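Local coordinates for Non-structural polyprotein (Sindbis virus, PDB 4GUA), which is a precursor of the viral replication machinery that joins a probable polyprotein-processing cysteine protease to a macro domain and a zinc-binding region, at residues A[61-73]-A[120-132]. Residues are numbered along the deposited sequence; the frame is centred on the assembly and turned at random.
Sequences IKFFGMDLTSGLF and FQLAGKGTQLDLQ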
loop_
_atom_site.group_PDB
_atom_site.type_symbol
_atom_site.label_atom_id
_atom_site.label_comp_id
_atom_site.label_asym_id
_atom_site.label_seq_id
_atom_site.Cartn_x
_atom_site.Cartn_y
_atom_site.Cartn_z
ATOM N N ILE A 61 -13.397 13.363 8.283
ATOM C CA ILE A 61 -13.096 12.579 9.472
ATOM C C ILE A 61 -13.430 13.368 10.730
ATOM O O ILE A 61 -13.977 12.832 11.686
ATOM C CB ILE A 61 -11.615 12.183 9.550
ATOM C CG1 ILE A 61 -11.220 11.314 8.358
ATOM C CG2 ILE A 61 -11.337 11.444 10.860
ATOM C CD1 ILE A 61 -9.748 10.940 8.355
ATOM N N LYS A 62 -13.098 14.651 10.730
ATOM C CA LYS A 62 -13.297 15.468 11.916
ATOM C C LYS A 62 -14.765 15.674 12.275
ATOM O O LYS A 62 -15.116 15.621 13.441
ATOM C CB LYS A 62 -12.587 16.811 11.758
ATOM C CG LYS A 62 -11.117 16.770 12.133
ATOM C CD LYS A 62 -10.948 16.439 13.614
ATOM C CE LYS A 62 -9.526 16.104 13.965
ATOM N NZ LYS A 62 -9.240 14.709 13.557
ATOM N N PHE A 63 -15.621 15.918 11.288
ATOM C CA PHE A 63 -17.048 16.115 11.556
ATOM C C PHE A 63 -17.849 14.820 11.720
ATOM O O PHE A 63 -18.659 14.697 12.630
ATOM C CB PHE A 63 -17.690 16.977 10.463
ATOM C CG PHE A 63 -17.491 18.448 10.661
ATOM C CD1 PHE A 63 -16.376 19.088 10.151
ATOM C CD2 PHE A 63 -18.412 19.191 11.378
ATOM C CE1 PHE A 63 -16.190 20.444 10.344
ATOM C CE2 PHE A 63 -18.229 20.543 11.577
ATOM C CZ PHE A 63 -17.115 21.171 11.061
ATOM N N PHE A 64 -17.665 13.891 10.790
ATOM C CA PHE A 64 -18.446 12.656 10.760
ATOM C C PHE A 64 -17.741 11.390 11.282
ATOM O O PHE A 64 -18.317 10.303 11.261
ATOM C CB PHE A 64 -18.982 12.442 9.349
ATOM C CG PHE A 64 -19.596 13.682 8.759
ATOM C CD1 PHE A 64 -20.670 14.297 9.377
ATOM C CD2 PHE A 64 -19.089 14.243 7.601
ATOM C CE1 PHE A 64 -21.234 15.439 8.851
ATOM C CE2 PHE A 64 -19.654 15.386 7.072
ATOM C CZ PHE A 64 -20.730 15.981 7.700
ATOM N N GLY A 65 -16.500 11.523 11.738
ATOM C CA GLY A 65 -15.749 10.379 12.236
ATOM C C GLY A 65 -15.480 9.263 11.234
ATOM O O GLY A 65 -15.236 8.120 11.625
ATOM N N MET A 66 -15.522 9.587 9.945
ATOM C CA MET A 66 -15.190 8.632 8.890
ATOM C C MET A 66 -14.483 9.345 7.741
ATOM O O MET A 66 -14.630 10.556 7.568
ATOM C CB MET A 66 -16.446 7.956 8.371
ATOM C CG MET A 66 -17.034 6.945 9.340
ATOM S SD MET A 66 -18.588 6.246 8.763
ATOM C CE MET A 66 -19.310 7.712 8.059
ATOM N N ASP A 67 -13.718 8.604 6.948
ATOM C CA ASP A 67 -13.001 9.227 5.843
ATOM C C ASP A 67 -13.845 9.175 4.564
ATOM O O ASP A 67 -14.975 8.698 4.572
ATOM C CB ASP A 67 -11.606 8.597 5.655
ATOM C CG ASP A 67 -11.650 7.244 4.968
ATOM O OD1 ASP A 67 -12.750 6.814 4.562
ATOM O OD2 ASP A 67 -10.579 6.603 4.839
ATOM N N LEU A 68 -13.298 9.690 3.473
ATOM C CA LEU A 68 -14.060 9.898 2.244
ATOM C C LEU A 68 -14.536 8.609 1.572
ATOM O O LEU A 68 -15.425 8.648 0.725
ATOM C CB LEU A 68 -13.231 10.727 1.254
ATOM C CG LEU A 68 -12.989 12.171 1.700
ATOM C CD1 LEU A 68 -12.050 12.891 0.739
ATOM C CD2 LEU A 68 -14.301 12.942 1.856
ATOM N N THR A 69 -13.949 7.473 1.929
ATOM C CA THR A 69 -14.361 6.217 1.310
ATOM C C THR A 69 -15.737 5.824 1.813
ATOM O O THR A 69 -16.364 4.921 1.272
ATOM C CB THR A 69 -13.366 5.071 1.567
ATOM O OG1 THR A 69 -13.307 4.794 2.965
ATOM C CG2 THR A 69 -11.985 5.441 1.067
ATOM N N SER A 70 -16.204 6.513 2.848
ATOM C CA SER A 70 -17.558 6.326 3.344
ATOM C C SER A 70 -18.582 6.735 2.287
ATOM O O SER A 70 -19.687 6.201 2.245
ATOM C CB SER A 70 -17.779 7.169 4.593
ATOM O OG SER A 70 -17.799 8.552 4.262
ATOM N N GLY A 71 -18.202 7.680 1.435
ATOM C CA GLY A 71 -19.091 8.209 0.417
ATOM C C GLY A 71 -19.867 9.450 0.842
ATOM O O GLY A 71 -20.668 9.991 0.073
ATOM N N LEU A 72 -19.623 9.913 2.064
ATOM C CA LEU A 72 -20.368 11.045 2.603
ATOM C C LEU A 72 -20.299 12.296 1.735
ATOM O O LEU A 72 -21.286 13.010 1.604
ATOM C CB LEU A 72 -19.886 11.366 4.014
ATOM C CG LEU A 72 -20.458 10.456 5.096
ATOM C CD1 LEU A 72 -19.760 10.679 6.421
ATOM C CD2 LEU A 72 -21.938 10.713 5.243
ATOM N N PHE A 73 -19.128 12.586 1.188
ATOM C CA PHE A 73 -18.962 13.728 0.289
ATOM C C PHE A 73 -18.998 13.385 -1.211
ATOM O O PHE A 73 -18.596 14.204 -2.036
ATOM C CB PHE A 73 -17.724 14.538 0.659
ATOM C CG PHE A 73 -17.955 15.470 1.809
ATOM C CD1 PHE A 73 -18.651 16.649 1.625
ATOM C CD2 PHE A 73 -17.498 15.161 3.076
ATOM C CE1 PHE A 73 -18.876 17.509 2.681
ATOM C CE2 PHE A 73 -17.719 16.020 4.137
ATOM C CZ PHE A 73 -18.409 17.191 3.940
ATOM N N PHE A 120 -26.318 10.487 13.153
ATOM C CA PHE A 120 -26.385 11.132 11.843
ATOM C C PHE A 120 -27.756 11.736 11.595
ATOM O O PHE A 120 -27.873 12.874 11.147
ATOM C CB PHE A 120 -26.058 10.141 10.715
ATOM C CG PHE A 120 -24.591 9.986 10.446
ATOM C CD1 PHE A 120 -23.901 10.955 9.744
ATOM C CD2 PHE A 120 -23.903 8.874 10.894
ATOM C CE1 PHE A 120 -22.548 10.822 9.496
ATOM C CE2 PHE A 120 -22.544 8.732 10.646
ATOM C CZ PHE A 120 -21.870 9.707 9.948
ATOM N N GLN A 121 -28.795 10.966 11.885
ATOM C CA GLN A 121 -30.156 11.460 11.758
ATOM C C GLN A 121 -30.548 12.483 12.827
ATOM O O GLN A 121 -31.324 13.407 12.546
ATOM C CB GLN A 121 -31.119 10.272 11.786
ATOM C CG GLN A 121 -32.534 10.613 12.186
ATOM C CD GLN A 121 -33.491 9.479 11.900
ATOM O OE1 GLN A 121 -33.164 8.554 11.157
ATOM N NE2 GLN A 121 -34.670 9.525 12.518
ATOM N N LEU A 122 -30.031 12.321 14.046
ATOM C CA LEU A 122 -30.455 13.192 15.142
ATOM C C LEU A 122 -29.568 14.404 15.449
ATOM O O LEU A 122 -29.964 15.275 16.223
ATOM C CB LEU A 122 -30.590 12.353 16.419
ATOM C CG LEU A 122 -31.580 11.183 16.360
ATOM C CD1 LEU A 122 -31.418 10.290 17.579
ATOM C CD2 LEU A 122 -33.003 11.699 16.246
ATOM N N ALA A 123 -28.403 14.502 14.824
ATOM C CA ALA A 123 -27.504 15.610 15.118
ATOM C C ALA A 123 -28.001 16.883 14.453
ATOM O O ALA A 123 -28.788 16.832 13.504
ATOM C CB ALA A 123 -26.104 15.286 14.659
ATOM N N GLY A 124 -27.517 18.025 14.933
ATOM C CA GLY A 124 -27.826 19.301 14.313
ATOM C C GLY A 124 -26.834 19.586 13.203
ATOM O O GLY A 124 -25.886 18.824 13.001
ATOM N N LYS A 125 -27.014 20.709 12.517
ATOM C CA LYS A 125 -26.145 21.052 11.408
ATOM C C LYS A 125 -24.901 21.738 11.934
ATOM O O LYS A 125 -24.968 22.547 12.859
ATOM C CB LYS A 125 -26.857 21.967 10.396
ATOM C CG LYS A 125 -28.008 21.341 9.576
ATOM C CD LYS A 125 -27.501 20.404 8.455
ATOM C CE LYS A 125 -28.637 19.681 7.704
ATOM N NZ LYS A 125 -28.218 19.222 6.336
ATOM N N GLY A 126 -23.761 21.375 11.349
ATOM C CA GLY A 126 -22.501 22.040 11.619
ATOM C C GLY A 126 -21.803 21.611 12.892
ATOM O O GLY A 126 -20.851 22.263 13.346
ATOM N N THR A 127 -22.215 20.475 13.437
ATOM C CA THR A 127 -21.661 20.021 14.701
ATOM C C THR A 127 -20.803 18.800 14.441
ATOM O O THR A 127 -21.012 18.082 13.464
ATOM C CB THR A 127 -22.762 19.651 15.728
ATOM O OG1 THR A 127 -23.734 18.781 15.125
ATOM C CG2 THR A 127 -23.435 20.906 16.266
ATOM N N GLN A 128 -19.817 18.594 15.304
ATOM C CA GLN A 128 -18.979 17.408 15.255
ATOM C C GLN A 128 -19.706 16.227 15.900
ATOM O O GLN A 128 -20.189 16.318 17.028
ATOM C CB GLN A 128 -17.664 17.681 15.972
ATOM C CG GLN A 128 -16.676 16.548 15.916
ATOM C CD GLN A 128 -15.341 16.936 16.514
ATOM O OE1 GLN A 128 -15.293 17.625 17.524
ATOM N NE2 GLN A 128 -14.253 16.498 15.897
ATOM N N LEU A 129 -19.776 15.115 15.181
ATOM C CA LEU A 129 -20.454 13.929 15.678
ATOM C C LEU A 129 -19.508 13.008 16.436
ATOM O O LEU A 129 -18.391 12.758 15.995
ATOM C CB LEU A 129 -21.060 13.151 14.513
ATOM C CG LEU A 129 -22.443 13.594 14.032
ATOM C CD1 LEU A 129 -22.629 15.084 14.204
ATOM C CD2 LEU A 129 -22.654 13.186 12.583
ATOM N N ASP A 130 -19.944 12.538 17.600
ATOM C CA ASP A 130 -19.269 11.438 18.271
ATOM C C ASP A 130 -20.077 10.187 17.936
ATOM O O ASP A 130 -21.188 10.023 18.430
ATOM C CB ASP A 130 -19.240 11.655 19.784
ATOM C CG ASP A 130 -18.334 10.659 20.504
ATOM O OD1 ASP A 130 -18.145 9.533 19.994
ATOM O OD2 ASP A 130 -17.822 10.993 21.595
ATOM N N LEU A 131 -19.529 9.304 17.104
ATOM C CA LEU A 131 -20.290 8.148 16.624
ATOM C C LEU A 131 -20.544 7.089 17.697
ATOM O O LEU A 131 -21.493 6.302 17.603
ATOM C CB LEU A 131 -19.573 7.489 15.450
ATOM C CG LEU A 131 -19.409 8.325 14.183
ATOM C CD1 LEU A 131 -18.817 7.462 13.076
ATOM C CD2 LEU A 131 -20.723 8.948 13.750
ATOM N N GLN A 132 -19.708 7.092 18.726
ATOM C CA GLN A 132 -19.746 6.069 19.763
ATOM C C GLN A 132 -20.657 6.486 20.908
ATOM O O GLN A 132 -21.624 5.791 21.217
ATOM C CB GLN A 132 -18.336 5.735 20.248
ATOM C CG GLN A 132 -17.470 5.128 19.150
ATOM C CD GLN A 132 -16.850 6.174 18.231
ATOM O OE1 GLN A 132 -17.060 7.379 18.401
ATOM N NE2 GLN A 132 -16.116 5.711 17.223
#
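The last turn of the helix ending at Phe64 meets the short strand 128-129 through its backbone: Leu129 N donates a 2.8 Å hydrogen bond to Phe63 O. A helix's final carbonyls lack their usual amide donors, and Gln128 serves the preceding one, its NE2 reaching Lys62 O at 2.7 Å. The N-H...O angle is 150°; the donor is tilted from the carbonyl plane, the acceptor close to the amide plane. With CG anti to the backbone N (chi1 -177°) and the chain extended beyond it, the glutamine lies alongside Lys62. Its amide is further fixed by Arg137 at OE1 and Ser140 at NE2, while the lysine ammonium bonds to Asn144 O.

Phe63 turns a ring edge to the backbone, CD2 3.5 Å from Thr127 O and CE2 3.6 Å from Gly126 O, both near the ring plane, which weakly positive ring hydrogens would favour. The side chains of Phe64 and Phe120 run at about a right angle, Phe120 CE1 coming against CB (3.9 Å) and CD1 of Phe64. CD2 of branched Leu129 sits above one face of Phe120, offset toward the rim, and at the edge of Phe64 near its CD1. Flexible Met66 brings CE to Phe120 CZ at 3.8 Å; Leu72 CD1 meets Phe120 CE1 from the opposite direction. Leu131 joins this apolar cluster, CD1 against Met66 CG at 4.2 Å, its tip also by Phe64 O. Gly65 readily adopts positive phi as the chain leaves the helix.

Within the C9-family protease region, helix 107-113 adds Leu113 to the cluster, while strand 136-137 pairs antiparallel with 128-129.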